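PDB 6SCE: uncharacterized protein from Thermus thermophilus HB8, which probably acts in type III CRISPR defence as a DNA nuclease switched on by cyclic oligoadenylate, which its CARF domains bind. Local coordinates for residues 309-323 with 335-349. Residues are numbered along the deposited sequence; the frame is centred on the assembly and turned at random.
Sequences YLHAGPREVYLLTTP and FFRGKGVRVHRSFLS. With nucleotides of chain B.
E316 OE1 takes the NE2-H of H344 at 2.7 Å, met nearly head-on along its C-O axis and lying in the imidazole plane. OE2 accepts from Q289 N and forms a longer salt bridge to R342 NH1 (3.4 Å). With CG anti to the carbonyl carbon (chi1 -49°), the H344 ring lies beside Y318, its CD2 3.4 Å from CZ over one face of the tyrosine; Y318 OH bonds to P286 O. The backbone ladder between parallel strands 316-321 and 342-347 extends one residue beyond them, to R315 and L348; only T321 N to S346 O is weak (3.3 Å). On the sheet face opposite E316, Y318 and H344, V317 CG1 makes a CH-pi contact over the F336 ring. The edge of F335 meets the face of Y309, planes 83° apart, while a water links Y309 OH to K339 O. A leucine at Y309 would probably leave that water without its hydroxyl partner and the F335 edge without an aromatic face. Just past strand 316-321, T322 OG1 donates to N1 (2.7 Å) of A3 of chain B, probably part of the cyclic oligoadenylate activator, so this end faces its pocket; T321 OG1 bonds to V298 O. The pair belongs to a right-handed beta-alpha-beta crossover through helix 326-338: 342-347 is an edge strand within this chain, 316-321 adjoins strand 293-297, and helix 354-370 packs against Y318, L320 and L348.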
ATOM      1  N   TYR A 309       8.592  15.025   2.135  1.00 27.32           N
ATOM      2  CA  TYR A 309       9.811  15.406   2.852  1.00 27.66           C
ATOM      3  C   TYR A 309      10.882  15.950   1.869  1.00 27.51           C
ATOM      4  O   TYR A 309      11.475  16.988   2.122  1.00 29.43           O
ATOM      5  CB  TYR A 309      10.345  14.204   3.624  1.00 28.65           C
ATOM      6  CG  TYR A 309      11.769  14.384   4.058  1.00 30.56           C
ATOM      7  CD1 TYR A 309      12.079  15.275   5.064  1.00 34.09           C
ATOM      8  CD2 TYR A 309      12.803  13.721   3.413  1.00 36.50           C
ATOM      9  CE1 TYR A 309      13.393  15.481   5.443  1.00 35.98           C
ATOM     10  CE2 TYR A 309      14.120  13.905   3.794  1.00 37.66           C
ATOM     11  CZ  TYR A 309      14.400  14.798   4.809  1.00 38.23           C
ATOM     12  OH  TYR A 309      15.691  15.016   5.203  1.00 40.40           O
ATOM     13  N   LEU A 310      11.109  15.260   0.758  1.00 27.47           N
ATOM     14  CA  LEU A 310      12.124  15.697  -0.204  1.00 28.82           C
ATOM     15  C   LEU A 310      11.754  17.055  -0.802  1.00 32.74           C
ATOM     16  O   LEU A 310      12.605  17.935  -0.945  1.00 28.87           O
ATOM     17  CB  LEU A 310      12.324  14.678  -1.309  1.00 30.00           C
ATOM     18  CG  LEU A 310      12.874  13.323  -0.883  1.00 30.71           C
ATOM     19  CD1 LEU A 310      12.958  12.418  -2.091  1.00 29.82           C
ATOM     20  CD2 LEU A 310      14.214  13.476  -0.194  1.00 32.26           C
ATOM     21  N   HIS A 311      10.472  17.234  -1.104  1.00 28.43           N
ATOM     22  CA  HIS A 311       9.991  18.496  -1.689  1.00 29.93           C
ATOM     23  C   HIS A 311      10.016  19.661  -0.695  1.00 33.40           C
ATOM     24  O   HIS A 311      10.538  20.749  -1.005  1.00 32.38           O
ATOM     25  CB  HIS A 311       8.593  18.273  -2.246  1.00 28.76           C
ATOM     26  CG  HIS A 311       7.893  19.518  -2.685  1.00 32.31           C
ATOM     27  ND1 HIS A 311       8.260  20.222  -3.812  1.00 31.97           N
ATOM     28  CD2 HIS A 311       6.841  20.180  -2.150  1.00 33.80           C
ATOM     29  CE1 HIS A 311       7.447  21.254  -3.960  1.00 33.72           C
ATOM     30  NE2 HIS A 311       6.581  21.255  -2.963  1.00 34.87           N
ATOM     31  N   ALA A 312       9.465  19.447   0.493  1.00 31.18           N
ATOM     32  CA  ALA A 312       9.199  20.560   1.410  1.00 33.06           C
ATOM     33  C   ALA A 312      10.419  20.952   2.237  1.00 35.64           C
ATOM     34  O   ALA A 312      10.518  22.099   2.625  1.00 34.34           O
ATOM     35  CB  ALA A 312       8.076  20.226   2.354  1.00 33.22           C
ATOM     36  N   GLY A 313      11.306  19.997   2.523  1.00 34.86           N
ATOM     37  CA  GLY A 313      12.448  20.236   3.422  1.00 35.31           C
ATOM     38  C   GLY A 313      12.018  20.910   4.715  1.00 37.26           C
ATOM     39  O   GLY A 313      12.489  21.987   5.046  1.00 36.17           O
ATOM     40  N   PRO A 314      11.074  20.296   5.443  1.00 33.91           N
ATOM     41  CA  PRO A 314      10.516  20.951   6.597  1.00 34.57           C
ATOM     42  C   PRO A 314      11.447  21.016   7.806  1.00 35.30           C
ATOM     43  O   PRO A 314      12.298  20.136   7.981  1.00 34.55           O
ATOM     44  CB  PRO A 314       9.325  20.049   6.942  1.00 35.26           C
ATOM     45  CG  PRO A 314       9.787  18.696   6.542  1.00 33.16           C
ATOM     46  CD  PRO A 314      10.540  18.933   5.276  1.00 34.05           C
ATOM     47  N   ARG A 315      11.238  22.049   8.621  1.00 37.77           N
ATOM     48  CA  ARG A 315      11.855  22.144   9.934  0.50 38.95           C
ATOM     49  C   ARG A 315      10.912  21.597  11.015  1.00 39.08           C
ATOM     50  O   ARG A 315      11.366  21.164  12.060  1.00 36.27           O
ATOM     51  CB  ARG A 315      12.274  23.591  10.230  0.50 39.44           C
ATOM     52  CG  ARG A 315      13.326  24.136   9.265  0.50 41.55           C
ATOM     53  CD  ARG A 315      13.974  25.414   9.799  0.50 43.71           C
ATOM     54  NE  ARG A 315      15.208  25.789   9.108  0.50 43.51           N
ATOM     55  CZ  ARG A 315      15.264  26.556   8.023  0.50 44.61           C
ATOM     56  NH1 ARG A 315      14.154  27.030   7.483  0.50 43.17           N
ATOM     57  NH2 ARG A 315      16.441  26.850   7.478  0.50 45.67           N
ATOM     58  N   GLU A 316       9.599  21.625  10.759  1.00 35.55           N
ATOM     59  CA  GLU A 316       8.603  21.033  11.650  1.00 35.20           C
ATOM     60  C   GLU A 316       7.591  20.234  10.814  1.00 35.44           C
ATOM     61  O   GLU A 316       7.194  20.663   9.727  1.00 31.79           O
ATOM     62  CB  GLU A 316       7.839  22.093  12.457  1.00 38.71           C
ATOM     63  CG  GLU A 316       8.726  23.019  13.277  1.00 40.27           C
ATOM     64  CD  GLU A 316       8.004  23.730  14.403  1.00 44.22           C
ATOM     65  OE1 GLU A 316       7.129  23.138  15.070  1.00 46.56           O
ATOM     66  OE2 GLU A 316       8.341  24.898  14.645  1.00 46.72           O
ATOM     67  N   VAL A 317       7.208  19.082  11.333  1.00 31.53           N
ATOM     68  CA  VAL A 317       6.255  18.227  10.676  1.00 31.69           C
ATOM     69  C   VAL A 317       5.150  17.906  11.659  1.00 30.24           C
ATOM     70  O   VAL A 317       5.395  17.671  12.841  1.00 32.99           O
ATOM     71  CB  VAL A 317       6.917  16.972  10.073  1.00 29.53           C
ATOM     72  CG1 VAL A 317       7.574  16.111  11.133  1.00 34.14           C
ATOM     73  CG2 VAL A 317       5.889  16.157   9.301  1.00 30.86           C
ATOM     74  N   TYR A 318       3.926  17.931  11.169  1.00 28.25           N
ATOM     75  CA  TYR A 318       2.768  17.587  11.968  1.00 28.16           C
ATOM     76  C   TYR A 318       2.150  16.361  11.351  1.00 30.32           C
ATOM     77  O   TYR A 318       1.822  16.406  10.175  1.00 30.34           O
ATOM     78  CB  TYR A 318       1.753  18.712  11.940  1.00 28.31           C
ATOM     79  CG  TYR A 318       2.197  19.964  12.684  1.00 30.01           C
ATOM     80  CD1 TYR A 318       3.076  20.857  12.103  1.00 30.75           C
ATOM     81  CD2 TYR A 318       1.701  20.255  13.959  1.00 30.52           C
ATOM     82  CE1 TYR A 318       3.477  22.010  12.776  1.00 31.87           C
ATOM     83  CE2 TYR A 318       2.103  21.391  14.640  1.00 31.56           C
ATOM     84  CZ  TYR A 318       2.990  22.268  14.053  1.00 33.00           C
ATOM     85  OH  TYR A 318       3.386  23.424  14.717  1.00 32.94           O
ATOM     86  N   LEU A 319       2.066  15.282  12.121  1.00 26.65           N
ATOM     87  CA  LEU A 319       1.647  13.975  11.651  1.00 28.37           C
ATOM     88  C   LEU A 319       0.416  13.521  12.414  1.00 29.42           C
ATOM     89  O   LEU A 319       0.451  13.452  13.640  1.00 30.41           O
ATOM     90  CB  LEU A 319       2.772  12.951  11.820  1.00 28.54           C
ATOM     91  CG  LEU A 319       4.083  13.212  11.104  1.00 30.05           C
ATOM     92  CD1 LEU A 319       5.155  12.211  11.479  1.00 30.53           C
ATOM     93  CD2 LEU A 319       3.839  13.223   9.591  1.00 32.13           C
ATOM     94  N   LEU A 320      -0.679  13.235  11.708  1.00 26.71           N
ATOM     95  CA  LEU A 320      -1.904  12.745  12.317  1.00 27.01           C
ATOM     96  C   LEU A 320      -2.280  11.401  11.780  1.00 30.93           C
ATOM     97  O   LEU A 320      -2.212  11.178  10.580  1.00 27.18           O
ATOM     98  CB  LEU A 320      -3.061  13.717  12.050  1.00 29.06           C
ATOM     99  CG  LEU A 320      -2.940  15.133  12.593  1.00 31.22           C
ATOM    100  CD1 LEU A 320      -4.171  15.978  12.241  1.00 32.34           C
ATOM    101  CD2 LEU A 320      -2.736  15.114  14.083  1.00 35.94           C
ATOM    102  N   THR A 321      -2.695  10.490  12.651  1.00 27.01           N
ATOM    103  CA  THR A 321      -3.277   9.242  12.189  1.00 28.12           C
ATOM    104  C   THR A 321      -4.139   8.597  13.274  1.00 28.65           C
ATOM    105  O   THR A 321      -4.430   9.211  14.299  1.00 28.59           O
ATOM    106  CB  THR A 321      -2.224   8.268  11.605  1.00 27.64           C
ATOM    107  OG1 THR A 321      -2.901   7.264  10.830  1.00 26.66           O
ATOM    108  CG2 THR A 321      -1.369   7.645  12.679  1.00 28.23           C
ATOM    109  N   THR A 322      -4.586   7.391  12.996  1.00 27.08           N
ATOM    110  CA  THR A 322      -5.494   6.669  13.832  1.00 27.74           C
ATOM    111  C   THR A 322      -4.693   5.742  14.739  1.00 29.10           C
ATOM    112  O   THR A 322      -3.533   5.370  14.476  1.00 30.78           O
ATOM    113  CB  THR A 322      -6.459   5.814  12.995  1.00 27.67           C
ATOM    114  OG1 THR A 322      -5.687   5.012  12.095  1.00 26.51           O
ATOM    115  CG2 THR A 322      -7.390   6.684  12.204  1.00 29.51           C
ATOM    116  N   PRO A 323      -5.322   5.331  15.839  1.00 31.91           N
ATOM    117  CA  PRO A 323      -4.593   4.470  16.768  1.00 32.63           C
ATOM    118  C   PRO A 323      -4.155   3.172  16.150  1.00 33.16           C
ATOM    119  O   PRO A 323      -3.083   2.690  16.479  1.00 35.47           O
ATOM    120  CB  PRO A 323      -5.585   4.261  17.932  1.00 34.88           C
ATOM    121  CG  PRO A 323      -6.868   4.839  17.514  1.00 33.39           C
ATOM    122  CD  PRO A 323      -6.680   5.658  16.282  1.00 31.09           C
ATOM    123  N   PHE A 335      11.871   8.723  11.911  1.00 32.11           N
ATOM    124  CA  PHE A 335      12.502   9.147  10.688  1.00 34.29           C
ATOM    125  C   PHE A 335      12.730  10.645  10.640  1.00 33.97           C
ATOM    126  O   PHE A 335      13.855  11.110  10.329  1.00 36.06           O
ATOM    127  CB  PHE A 335      11.708   8.720   9.460  1.00 34.04           C
ATOM    128  CG  PHE A 335      12.210   9.353   8.206  1.00 34.20           C
ATOM    129  CD1 PHE A 335      13.385   8.899   7.626  1.00 35.14           C
ATOM    130  CD2 PHE A 335      11.559  10.446   7.652  1.00 34.34           C
ATOM    131  CE1 PHE A 335      13.879   9.503   6.480  1.00 36.15           C
ATOM    132  CE2 PHE A 335      12.059  11.053   6.510  1.00 37.48           C
ATOM    133  CZ  PHE A 335      13.218  10.570   5.923  1.00 37.50           C
ATOM    134  N   PHE A 336      11.683  11.411  10.947  1.00 34.33           N
ATOM    135  CA  PHE A 336      11.775  12.855  10.885  1.00 33.71           C
ATOM    136  C   PHE A 336      12.687  13.399  11.989  1.00 34.58           C
ATOM    137  O   PHE A 336      13.507  14.264  11.727  1.00 34.66           O
ATOM    138  CB  PHE A 336      10.395  13.510  10.905  1.00 34.91           C
ATOM    139  CG  PHE A 336       9.670  13.442   9.572  1.00 33.08           C
ATOM    140  CD1 PHE A 336      10.038  14.266   8.524  1.00 37.41           C
ATOM    141  CD2 PHE A 336       8.622  12.570   9.386  1.00 33.25           C
ATOM    142  CE1 PHE A 336       9.369  14.223   7.316  1.00 37.49           C
ATOM    143  CE2 PHE A 336       7.961  12.508   8.181  1.00 32.53           C
ATOM    144  CZ  PHE A 336       8.344  13.325   7.139  1.00 34.28           C
ATOM    145  N   ARG A 337      12.599  12.844  13.191  1.00 35.18           N
ATOM    146  CA  ARG A 337      13.538  13.250  14.253  1.00 40.64           C
ATOM    147  C   ARG A 337      14.988  12.980  13.874  1.00 41.85           C
ATOM    148  O   ARG A 337      15.858  13.801  14.159  1.00 41.41           O
ATOM    149  CB  ARG A 337      13.243  12.539  15.561  1.00 43.66           C
ATOM    150  CG  ARG A 337      12.029  13.063  16.313  1.00 48.32           C
ATOM    151  CD  ARG A 337      11.884  12.255  17.595  1.00 53.52           C
ATOM    152  NE  ARG A 337      10.629  12.470  18.312  1.00 59.16           N
ATOM    153  CZ  ARG A 337      10.426  13.431  19.209  1.00 65.42           C
ATOM    154  NH1 ARG A 337      11.386  14.306  19.504  1.00 72.64           N
ATOM    155  NH2 ARG A 337       9.249  13.523  19.816  1.00 66.97           N
ATOM    156  N   GLY A 338      15.237  11.849  13.213  1.00 41.12           N
ATOM    157  CA  GLY A 338      16.589  11.495  12.756  1.00 41.85           C
ATOM    158  C   GLY A 338      17.140  12.466  11.729  1.00 44.11           C
ATOM    159  O   GLY A 338      18.347  12.603  11.592  1.00 43.13           O
ATOM    160  N   LYS A 339      16.250  13.146  11.004  1.00 42.51           N
ATOM    161  CA  LYS A 339      16.627  14.149  10.011  1.00 42.70           C
ATOM    162  C   LYS A 339      16.648  15.562  10.583  1.00 42.02           C
ATOM    163  O   LYS A 339      16.703  16.531   9.821  1.00 43.64           O
ATOM    164  CB  LYS A 339      15.667  14.090   8.809  1.00 41.55           C
ATOM    165  CG  LYS A 339      15.726  12.794   8.026  1.00 43.51           C
ATOM    166  CD  LYS A 339      17.139  12.542   7.495  1.00 42.65           C
ATOM    167  CE  LYS A 339      17.173  11.529   6.369  1.00 44.93           C
ATOM    168  NZ  LYS A 339      18.566  11.385   5.851  1.00 43.99           N
ATOM    169  N   GLY A 340      16.580  15.682  11.909  1.00 42.77           N
ATOM    170  CA  GLY A 340      16.650  16.968  12.592  1.00 42.83           C
ATOM    171  C   GLY A 340      15.374  17.787  12.514  1.00 41.18           C
ATOM    172  O   GLY A 340      15.406  18.994  12.741  1.00 41.21           O
ATOM    173  N   VAL A 341      14.250  17.139  12.193  1.00 38.14           N
ATOM    174  CA  VAL A 341      12.973  17.828  12.037  1.00 36.52           C
ATOM    175  C   VAL A 341      12.194  17.734  13.323  1.00 35.33           C
ATOM    176  O   VAL A 341      12.097  16.657  13.872  1.00 37.80           O
ATOM    177  CB  VAL A 341      12.129  17.215  10.885  1.00 36.37           C
ATOM    178  CG1 VAL A 341      10.822  17.972  10.710  1.00 36.92           C
ATOM    179  CG2 VAL A 341      12.917  17.255   9.588  1.00 38.04           C
ATOM    180  N   ARG A 342      11.625  18.840  13.794  1.00 36.84           N
ATOM    181  CA  ARG A 342      10.741  18.780  14.969  1.00 40.10           C
ATOM    182  C   ARG A 342       9.404  18.112  14.609  1.00 38.37           C
ATOM    183  O   ARG A 342       8.729  18.534  13.673  1.00 36.28           O
ATOM    184  CB  ARG A 342      10.454  20.154  15.549  1.00 42.52           C
ATOM    185  CG  ARG A 342       9.752  20.100  16.904  1.00 48.08           C
ATOM    186  CD  ARG A 342       9.417  21.479  17.441  1.00 54.41           C
ATOM    187  NE  ARG A 342      10.590  22.104  18.034  1.00 61.17           N
ATOM    188  CZ  ARG A 342      11.307  23.101  17.508  1.00 68.22           C
ATOM    189  NH1 ARG A 342      10.991  23.686  16.341  1.00 66.69           N
ATOM    190  NH2 ARG A 342      12.365  23.538  18.187  1.00 69.73           N
ATOM    191  N   VAL A 343       9.028  17.098  15.369  1.00 36.37           N
ATOM    192  CA  VAL A 343       7.817  16.328  15.084  1.00 36.54           C
ATOM    193  C   VAL A 343       6.708  16.597  16.099  1.00 37.33           C
ATOM    194  O   VAL A 343       6.934  16.543  17.300  1.00 38.19           O
ATOM    195  CB  VAL A 343       8.101  14.833  15.096  1.00 37.13           C
ATOM    196  CG1 VAL A 343       6.811  14.055  14.835  1.00 37.93           C
ATOM    197  CG2 VAL A 343       9.154  14.498  14.061  1.00 37.88           C
ATOM    198  N   HIS A 344       5.509  16.863  15.605  1.00 32.80           N
ATOM    199  CA  HIS A 344       4.310  16.903  16.424  1.00 32.96           C
ATOM    200  C   HIS A 344       3.355  15.864  15.860  1.00 35.12           C
ATOM    201  O   HIS A 344       3.189  15.768  14.640  1.00 35.47           O
ATOM    202  CB  HIS A 344       3.681  18.262  16.345  1.00 31.54           C
ATOM    203  CG  HIS A 344       4.638  19.387  16.557  1.00 36.70           C
ATOM    204  ND1 HIS A 344       5.138  19.718  17.803  1.00 40.08           N
ATOM    205  CD2 HIS A 344       5.182  20.269  15.687  1.00 39.37           C
ATOM    206  CE1 HIS A 344       5.950  20.751  17.686  1.00 40.28           C
ATOM    207  NE2 HIS A 344       5.987  21.111  16.415  1.00 42.91           N
ATOM    208  N   ARG A 345       2.725  15.106  16.736  1.00 33.86           N
ATOM    209  CA  ARG A 345       1.867  14.021  16.328  1.00 35.77           C
ATOM    210  C   ARG A 345       0.655  14.060  17.174  1.00 37.04           C
ATOM    211  O   ARG A 345       0.719  14.506  18.315  1.00 36.23           O
ATOM    212  CB  ARG A 345       2.562  12.682  16.523  1.00 40.37           C
ATOM    213  CG  ARG A 345       3.245  12.525  17.878  1.00 45.79           C
ATOM    214  CD  ARG A 345       3.945  11.177  17.982  1.00 50.33           C
ATOM    215  NE  ARG A 345       3.008  10.152  18.406  1.00 56.55           N
ATOM    216  CZ  ARG A 345       3.300   8.866  18.568  1.00 63.55           C
ATOM    217  NH1 ARG A 345       4.524   8.394  18.320  1.00 65.16           N
ATOM    218  NH2 ARG A 345       2.338   8.039  18.956  1.00 66.57           N
ATOM    219  N   SER A 346      -0.450  13.570  16.642  1.00 32.66           N
ATOM    220  CA  SER A 346      -1.616  13.336  17.444  1.00 32.65           C
ATOM    221  C   SER A 346      -2.414  12.202  16.843  1.00 31.92           C
ATOM    222  O   SER A 346      -2.328  11.949  15.630  1.00 31.77           O
ATOM    223  CB  SER A 346      -2.474  14.609  17.532  1.00 34.46           C
ATOM    224  OG  SER A 346      -3.477  14.459  18.533  1.00 34.06           O
ATOM    225  N   PHE A 347      -3.174  11.504  17.689  1.00 30.64           N
ATOM    226  CA  PHE A 347      -4.129  10.500  17.239  1.00 31.45           C
ATOM    227  C   PHE A 347      -5.523  11.071  17.017  1.00 32.48           C
ATOM    228  O   PHE A 347      -6.062  11.844  17.861  1.00 32.46           O
ATOM    229  CB  PHE A 347      -4.229   9.335  18.224  1.00 30.62           C
ATOM    230  CG  PHE A 347      -3.017   8.468  18.273  1.00 35.91           C
ATOM    231  CD1 PHE A 347      -2.647   7.695  17.174  1.00 34.34           C
ATOM    232  CD2 PHE A 347      -2.236   8.409  19.429  1.00 36.38           C
ATOM    233  CE1 PHE A 347      -1.531   6.877  17.227  1.00 35.07           C
ATOM    234  CE2 PHE A 347      -1.114   7.589  19.484  1.00 39.65           C
ATOM    235  CZ  PHE A 347      -0.755   6.832  18.369  1.00 36.37           C
ATOM    236  N   LEU A 348      -6.143  10.634  15.921  1.00 30.74           N
ATOM    237  CA  LEU A 348      -7.579  10.844  15.673  1.00 30.29           C
ATOM    238  C   LEU A 348      -8.364   9.764  16.392  1.00 29.82           C
ATOM    239  O   LEU A 348      -7.823   8.697  16.646  1.00 31.16           O
ATOM    240  CB  LEU A 348      -7.895  10.778  14.182  1.00 30.86           C
ATOM    241  CG  LEU A 348      -7.056  11.690  13.296  1.00 30.66           C
ATOM    242  CD1 LEU A 348      -7.452  11.436  11.839  1.00 30.07           C
ATOM    243  CD2 LEU A 348      -7.194  13.172  13.669  1.00 29.24           C
ATOM    244  N   SER A 349      -9.620  10.051  16.731  1.00 30.35           N
ATOM    245  CA  SER A 349     -10.507   9.068  17.326  1.00 31.07           C
ATOM    246  C   SER A 349     -10.696   7.889  16.382  1.00 33.40           C
ATOM    247  O   SER A 349     -10.781   6.752  16.825  1.00 33.06           O
ATOM    248  CB  SER A 349     -11.873   9.688  17.652  1.00 33.56           C
ATOM    249  OG  SER A 349     -11.720  10.775  18.547  1.00 34.73           O
TER
ATOM    250  P     A B   3      -9.911   5.919   0.689  1.00 26.45           P
ATOM    251  OP1   A B   3     -10.931   6.796   1.394  1.00 23.87           O
ATOM    252  OP2   A B   3      -9.608   6.373  -0.714  1.00 27.62           O
ATOM    253  O5'   A B   3      -8.588   5.866   1.560  1.00 25.07           O
ATOM    254  C5'   A B   3      -7.538   4.911   1.343  1.00 27.44           C
ATOM    255  C4'   A B   3      -6.416   5.272   2.288  1.00 26.31           C
ATOM    256  O4'   A B   3      -6.862   5.103   3.667  1.00 25.77           O
ATOM    257  C3'   A B   3      -5.142   4.447   2.146  1.00 23.64           C
ATOM    258  O3'   A B   3      -4.068   5.365   2.076  1.00 24.07           O
ATOM    259  C2'   A B   3      -5.120   3.616   3.438  1.00 25.10           C
ATOM    260  O2'   A B   3      -3.826   3.251   3.864  1.00 24.69           O
ATOM    261  C1'   A B   3      -5.791   4.580   4.410  1.00 24.92           C
ATOM    262  N9    A B   3      -6.348   3.939   5.579  1.00 28.50           N
ATOM    263  C8    A B   3      -7.166   2.835   5.594  1.00 29.33           C
ATOM    264  N7    A B   3      -7.543   2.510   6.814  1.00 29.41           N
ATOM    265  C5    A B   3      -6.971   3.475   7.626  1.00 28.52           C
ATOM    266  C6    A B   3      -7.017   3.682   9.018  1.00 29.27           C
ATOM    267  N6    A B   3      -7.728   2.915   9.839  1.00 31.99           N
ATOM    268  N1    A B   3      -6.350   4.757   9.501  1.00 27.40           N
ATOM    269  C2    A B   3      -5.674   5.540   8.652  1.00 29.23           C
ATOM    270  N3    A B   3      -5.552   5.441   7.322  1.00 28.27           N
ATOM    271  C4    A B   3      -6.236   4.370   6.873  1.00 28.12           C
TER
HETATM  272  O   HOH W   1      16.087  17.166   7.034  1.00 54.69           O